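Local coordinates for periplasmic binding protein (Veillonella parvula, PDB 4MO9), which probably binds a solute, perhaps an iron chelate, in the periplasm and delivers it to an ABC-type importer, as a TroA-like solute-binding protein, at residues L43-A48 with D148-K153; D234-D239 with P249-E254. All coordinates share one frame; numbering follows the deposited sequence.

Contact 1. Residues L43-A48 with D148-K153. With TMO (trimethylamine oxide), chain B.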
loop_
_atom_site.group_PDB
_atom_site.type_symbol
_atom_site.label_atom_id
_atom_site.label_comp_id
_atom_site.label_asym_id
_atom_site.label_seq_id
_atom_site.Cartn_x
_atom_site.Cartn_y
_atom_site.Cartn_z
ATOM N N LEU A 43 9.822 13.809 -3.924
ATOM C CA LEU A 43 8.988 12.708 -3.436
ATOM C C LEU A 43 8.483 12.931 -2.018
ATOM O O LEU A 43 9.192 13.489 -1.173
ATOM C CB LEU A 43 9.791 11.406 -3.446
ATOM C CG LEU A 43 10.365 10.984 -4.794
ATOM C CD1 LEU A 43 11.274 9.755 -4.620
ATOM C CD2 LEU A 43 9.231 10.696 -5.771
ATOM N N GLN A 44 7.263 12.466 -1.756
ATOM C CA GLN A 44 6.732 12.347 -0.405
ATOM C C GLN A 44 6.048 10.989 -0.274
ATOM O O GLN A 44 5.536 10.450 -1.275
ATOM C CB GLN A 44 5.714 13.452 -0.113
ATOM C CG GLN A 44 6.305 14.834 -0.006
ATOM C CD GLN A 44 7.134 15.019 1.255
ATOM O OE1 GLN A 44 8.366 15.090 1.196
ATOM N NE2 GLN A 44 6.468 15.129 2.391
ATOM N N TRP A 45 6.038 10.461 0.949
ATOM C CA TRP A 45 5.400 9.173 1.288
ATOM C C TRP A 45 5.780 8.010 0.358
ATOM O O TRP A 45 4.916 7.229 -0.053
ATOM C CB TRP A 45 3.869 9.327 1.334
ATOM C CG TRP A 45 3.382 10.031 2.561
ATOM C CD1 TRP A 45 4.139 10.754 3.455
ATOM C CD2 TRP A 45 2.029 10.080 3.048
ATOM N NE1 TRP A 45 3.330 11.241 4.470
ATOM C CE2 TRP A 45 2.037 10.844 4.238
ATOM C CE3 TRP A 45 0.816 9.549 2.594
ATOM C CZ2 TRP A 45 0.870 11.083 4.985
ATOM C CZ3 TRP A 45 -0.342 9.789 3.337
ATOM C CH2 TRP A 45 -0.302 10.550 4.520
ATOM N N SER A 46 7.067 7.878 0.042
ATOM C CA SER A 46 7.518 6.791 -0.824
ATOM C C SER A 46 7.202 5.418 -0.227
ATOM O O SER A 46 7.486 5.151 0.949
ATOM C CB SER A 46 9.007 6.931 -1.152
ATOM O OG SER A 46 9.203 8.092 -1.945
ATOM N N GLY A 47 6.584 4.560 -1.035
ATOM C CA GLY A 47 6.205 3.240 -0.574
ATOM C C GLY A 47 4.952 3.265 0.277
ATOM O O GLY A 47 4.562 2.230 0.842
ATOM N N ALA A 48 4.322 4.435 0.386
ATOM C CA ALA A 48 3.140 4.582 1.230
ATOM C C ALA A 48 2.044 5.417 0.564
ATOM O O ALA A 48 1.372 6.225 1.223
ATOM C CB ALA A 48 3.528 5.192 2.575
ATOM N N ASP A 148 -4.348 10.044 -5.039
ATOM C CA ASP A 148 -5.091 9.439 -3.940
ATOM C C ASP A 148 -5.277 7.944 -4.145
ATOM O O ASP A 148 -6.291 7.491 -4.698
ATOM C CB ASP A 148 -6.453 10.129 -3.729
ATOM C CG ASP A 148 -7.155 9.675 -2.445
ATOM O OD1 ASP A 148 -6.538 8.967 -1.610
ATOM O OD2 ASP A 148 -8.337 10.034 -2.248
ATOM N N TYR A 149 -4.299 7.179 -3.683
ATOM C CA TYR A 149 -4.429 5.734 -3.648
ATOM C C TYR A 149 -5.116 5.276 -2.361
ATOM O O TYR A 149 -5.560 4.121 -2.270
ATOM C CB TYR A 149 -3.045 5.094 -3.770
ATOM C CG TYR A 149 -2.380 5.285 -5.118
ATOM C CD1 TYR A 149 -3.052 4.987 -6.297
ATOM C CD2 TYR A 149 -1.080 5.774 -5.208
ATOM C CE1 TYR A 149 -2.440 5.152 -7.538
ATOM C CE2 TYR A 149 -0.460 5.964 -6.440
ATOM C CZ TYR A 149 -1.146 5.641 -7.601
ATOM O OH TYR A 149 -0.530 5.811 -8.818
ATOM N N HIS A 150 -5.221 6.165 -1.368
ATOM C CA HIS A 150 -5.750 5.763 -0.058
ATOM C C HIS A 150 -7.257 5.571 -0.101
ATOM O O HIS A 150 -7.818 4.832 0.716
ATOM C CB HIS A 150 -5.388 6.777 1.038
ATOM C CG HIS A 150 -3.927 6.825 1.360
ATOM N ND1 HIS A 150 -3.003 7.462 0.557
ATOM C CD2 HIS A 150 -3.230 6.313 2.403
ATOM C CE1 HIS A 150 -1.798 7.333 1.089
ATOM N NE2 HIS A 150 -1.910 6.645 2.215
ATOM N N ALA A 151 -7.920 6.226 -1.052
ATOM C CA ALA A 151 -9.380 6.097 -1.157
ATOM C C ALA A 151 -9.780 4.659 -1.487
ATOM O O ALA A 151 -10.872 4.207 -1.136
ATOM C CB ALA A 151 -9.920 7.040 -2.231
ATOM N N GLU A 152 -8.894 3.961 -2.193
ATOM C CA GLU A 152 -9.192 2.635 -2.731
ATOM C C GLU A 152 -10.466 2.665 -3.591
ATOM O O GLU A 152 -11.332 1.787 -3.473
ATOM C CB GLU A 152 -9.313 1.597 -1.609
ATOM C CG GLU A 152 -8.114 1.548 -0.643
ATOM C CD GLU A 152 -6.868 0.898 -1.251
ATOM O OE1 GLU A 152 -6.766 0.813 -2.505
ATOM O OE2 GLU A 152 -5.976 0.474 -0.471
ATOM N N LYS A 153 -10.576 3.673 -4.454
ATOM C CA LYS A 153 -11.644 3.696 -5.442
ATOM C C LYS A 153 -11.004 3.598 -6.811
ATOM O O LYS A 153 -9.965 4.233 -7.064
ATOM C CB LYS A 153 -12.443 4.996 -5.375
ATOM C CG LYS A 153 -13.064 5.330 -4.033
ATOM C CD LYS A 153 -13.720 6.703 -4.139
ATOM C CE LYS A 153 -14.215 7.233 -2.801
ATOM N NZ LYS A 153 -14.761 8.614 -2.981
HETATM C CAA TMO B . 3.904 5.976 7.194
HETATM N NAC TMO B . 3.839 7.297 6.554
HETATM C CAD TMO B . 4.457 8.302 7.430
HETATM C CAB TMO B . 4.598 7.269 5.300
HETATM O OAE TMO B . 2.637 7.589 6.330
HETATM O O HOH W 1 -0.017 5.556 3.849
#
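The imidazole of His-150 meets two neighbours in the 43-48 loop, the indole of Trp-45 and the backbone carbonyl of Ala-48, and its CE1 makes the closest approach to each. Trp-45 offers the benzene-ring end of its indole: CZ3 lies 3.6 Å from His-150 CE1, which sits at the edge of the indole, near its plane. The two rings are inclined at 63°, neither stacked nor squarely edge-to-face. The same CE1 also lies 3.4 Å from Ala-48 O, which is close to the imidazole plane. In His-150, CG stands anti to the carbonyl carbon (chi1 -68°), a setting that brings CE1 to both partners. The two loops follow strands 41-42 and 143-147, which flank strand 118-122 in a parallel sheet, and meet beyond its end in one lobe of the periplasmic binding protein fold. Here the 45-48 type II turn, closed by Ala-48 N to Trp-45 O at 2.9 Å, helps shape the pocket of the bound trimethylamine oxide. Its oxygen OAE lies over one indole face, 3.9 Å from Trp-45 CE2, while Ala-48 CB touches methyl CAB at 3.6 Å; Ser-73 and Arg-78 complete the pocket. Beyond this tight corner the interface is loose, with only 99 Å² buried in all and water as the polar link. One water donates to Ala-48 O and lies 2.7 Å from His-150 NE2, in the imidazole plane. Behind the histidine, Asp-148 OD1 accepts weak bonds from the backbone N of His-150 and of Ala-151.

Contact 2. Residues D234-D239 with P249-E254; sequences DVITKD and PEFVLE
This is a small, mostly apolar contact between the turn that follows edge strand 234-235 and helix 249-255, its centre about 24 Å from the centre of the chain. It buries 160 Å² in total and contains no hydrogen bond between the segments. Phe-251 carries it: with CG anti to the backbone N (chi1 -171°), the phenyl ring leaves the helix toward the turn and presents its CE1-CZ edge. Ile-236 O lies near the ring plane at that edge, 3.2 Å from Phe-251 CZ, so the carbonyl faces the slightly positive rim of the ring. Two aliphatic groups also touch CE1. Ile-236 CG1 comes within 4.0 Å of Phe-251 CE1, the two side chains running antiparallel alongside each other, and Thr-237 CG2 is 3.9 Å from the same CE1 on an oblique approach. Thr-237 thus gives its methyl to the ring, while its OG1 is hydrogen-bonded to Phe-218 O and Ser-217 OG. Replacing Phe-251 by an alanine is likely to open a gap between turn and helix and leave Ile-236 O without the ring edge it faces. The turn itself is type I, from Val-235 to Lys-238, closed by Lys-238 N to Val-235 O at 2.9 Å. Strand 201-206 lies beneath both segments, its Tyr-203 touching Ile-236 and Val-252. Turn and helix are successive parts of a beta-alpha-beta crossover, in which helix 249-255 links parallel strands 234-235 and 259-263 across strand 201-206, in an alpha/beta lobe of the periplasmic binding protein fold.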
loop_
_atom_site.group_PDB
_atom_site.type_symbol
_atom_site.label_atom_id
_atom_site.label_comp_id
_atom_site.label_asym_id
_atom_site.label_seq_id
_atom_site.Cartn_x
_atom_site.Cartn_y
_atom_site.Cartn_z
ATOM N N ASP A 234 -17.553 -10.032 6.092
ATOM C CA ASP A 234 -18.176 -9.393 7.247
ATOM C C ASP A 234 -17.101 -9.134 8.308
ATOM O O ASP A 234 -16.686 -10.055 9.018
ATOM C CB ASP A 234 -19.279 -10.293 7.820
ATOM C CG ASP A 234 -20.083 -9.615 8.915
ATOM O OD1 ASP A 234 -19.718 -8.492 9.324
ATOM O OD2 ASP A 234 -21.082 -10.211 9.382
ATOM N N VAL A 235 -16.646 -7.886 8.410
ATOM C CA VAL A 235 -15.594 -7.521 9.362
ATOM C C VAL A 235 -16.122 -7.508 10.808
ATOM O O VAL A 235 -16.889 -6.617 11.182
ATOM C CB VAL A 235 -14.988 -6.149 9.000
ATOM C CG1 VAL A 235 -13.882 -5.777 9.969
ATOM C CG2 VAL A 235 -14.457 -6.165 7.564
ATOM N N ILE A 236 -15.710 -8.479 11.626
ATOM C CA ILE A 236 -16.324 -8.643 12.956
ATOM C C ILE A 236 -16.153 -7.417 13.863
ATOM O O ILE A 236 -16.918 -7.221 14.811
ATOM C CB ILE A 236 -15.823 -9.916 13.710
ATOM C CG1 ILE A 236 -14.371 -9.758 14.186
ATOM C CG2 ILE A 236 -16.016 -11.178 12.854
ATOM C CD1 ILE A 236 -13.932 -10.849 15.190
ATOM N N THR A 237 -15.147 -6.599 13.570
ATOM C CA THR A 237 -14.841 -5.419 14.378
ATOM C C THR A 237 -15.486 -4.134 13.841
ATOM O O THR A 237 -15.298 -3.067 14.427
ATOM C CB THR A 237 -13.314 -5.192 14.479
ATOM O OG1 THR A 237 -12.718 -5.369 13.187
ATOM C CG2 THR A 237 -12.676 -6.167 15.468
ATOM N N LYS A 238 -16.237 -4.236 12.744
ATOM C CA LYS A 238 -16.794 -3.056 12.058
ATOM C C LYS A 238 -17.557 -2.063 12.952
ATOM O O LYS A 238 -17.541 -0.856 12.689
ATOM C CB LYS A 238 -17.667 -3.472 10.862
ATOM C CG LYS A 238 -19.003 -4.102 11.240
ATOM C CD LYS A 238 -19.616 -4.867 10.067
ATOM C CE LYS A 238 -20.911 -5.555 10.499
ATOM N NZ LYS A 238 -21.309 -6.679 9.597
ATOM N N ASP A 239 -18.208 -2.561 14.006
ATOM C CA ASP A 239 -18.982 -1.706 14.911
ATOM C C ASP A 239 -18.229 -1.289 16.176
ATOM O O ASP A 239 -18.579 -0.289 16.805
ATOM C CB ASP A 239 -20.289 -2.395 15.319
ATOM C CG ASP A 239 -21.306 -2.439 14.197
ATOM O OD1 ASP A 239 -21.376 -1.467 13.411
ATOM O OD2 ASP A 239 -22.039 -3.451 14.111
ATOM N N PRO A 249 -9.045 -8.826 23.488
ATOM C CA PRO A 249 -8.860 -10.253 23.176
ATOM C C PRO A 249 -10.138 -11.098 23.310
ATOM O O PRO A 249 -10.367 -11.999 22.495
ATOM C CB PRO A 249 -7.838 -10.702 24.218
ATOM C CG PRO A 249 -7.031 -9.479 24.499
ATOM C CD PRO A 249 -7.967 -8.304 24.350
ATOM N N GLU A 250 -10.953 -10.795 24.318
ATOM C CA GLU A 250 -12.182 -11.541 24.590
ATOM C C GLU A 250 -13.194 -11.433 23.449
ATOM O O GLU A 250 -13.990 -12.345 23.227
ATOM C CB GLU A 250 -12.832 -11.063 25.895
ATOM C CG GLU A 250 -11.925 -11.096 27.124
ATOM C CD GLU A 250 -10.920 -9.950 27.144
ATOM O OE1 GLU A 250 -9.869 -10.091 27.808
ATOM O OE2 GLU A 250 -11.178 -8.912 26.493
ATOM N N PHE A 251 -13.161 -10.309 22.739
ATOM C CA PHE A 251 -14.047 -10.070 21.604
ATOM C C PHE A 251 -13.857 -11.157 20.544
ATOM O O PHE A 251 -14.833 -11.703 20.022
ATOM C CB PHE A 251 -13.755 -8.683 21.015
ATOM C CG PHE A 251 -14.741 -8.220 19.972
ATOM C CD1 PHE A 251 -14.467 -8.382 18.618
ATOM C CD2 PHE A 251 -15.916 -7.576 20.341
ATOM C CE1 PHE A 251 -15.366 -7.935 17.650
ATOM C CE2 PHE A 251 -16.816 -7.130 19.383
ATOM C CZ PHE A 251 -16.543 -7.308 18.036
ATOM N N VAL A 252 -12.603 -11.487 20.240
ATOM C CA VAL A 252 -12.309 -12.477 19.206
ATOM C C VAL A 252 -12.803 -13.880 19.587
ATOM O O VAL A 252 -13.378 -14.588 18.754
ATOM C CB VAL A 252 -10.807 -12.502 18.834
ATOM C CG1 VAL A 252 -10.525 -13.587 17.813
ATOM C CG2 VAL A 252 -10.368 -11.148 18.266
ATOM N N LEU A 253 -12.595 -14.272 20.843
ATOM C CA LEU A 253 -13.061 -15.573 21.316
ATOM C C LEU A 253 -14.585 -15.702 21.199
ATOM O O LEU A 253 -15.095 -16.752 20.796
ATOM C CB LEU A 253 -12.608 -15.818 22.761
ATOM C CG LEU A 253 -11.099 -15.750 23.030
ATOM C CD1 LEU A 253 -10.768 -15.986 24.500
ATOM C CD2 LEU A 253 -10.354 -16.743 22.164
ATOM N N GLU A 254 -15.302 -14.634 21.540
ATOM C CA GLU A 254 -16.765 -14.649 21.528
ATOM C C GLU A 254 -17.323 -14.678 20.106
ATOM O O GLU A 254 -18.301 -15.372 19.823
ATOM C CB GLU A 254 -17.309 -13.433 22.277
ATOM C CG GLU A 254 -16.922 -13.386 23.753
ATOM C CD GLU A 254 -17.291 -12.068 24.417
ATOM O OE1 GLU A 254 -17.201 -11.012 23.746
ATOM O OE2 GLU A 254 -17.666 -12.092 25.609
#

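Contacts 1 and 2 share no helix, strand or loop: each belongs to a different sheet, the four-stranded parallel one for contact 1 and the five-stranded mixed one for contact 2, and their nearest atoms are about 13 Å apart. Contact 1 lies near the middle of the chain, its centre about 7 Å from the centre of the chain, whereas contact 2 is peripheral; both are only partly buried. Their chemistry follows this placing. Contact 1 joins two loops beside a bound small molecule and relies on two aromatic rings and a water bridge. Contact 2 sets a helix against a turn, with one ring set against aliphatic groups and a backbone carbonyl, and no ligand.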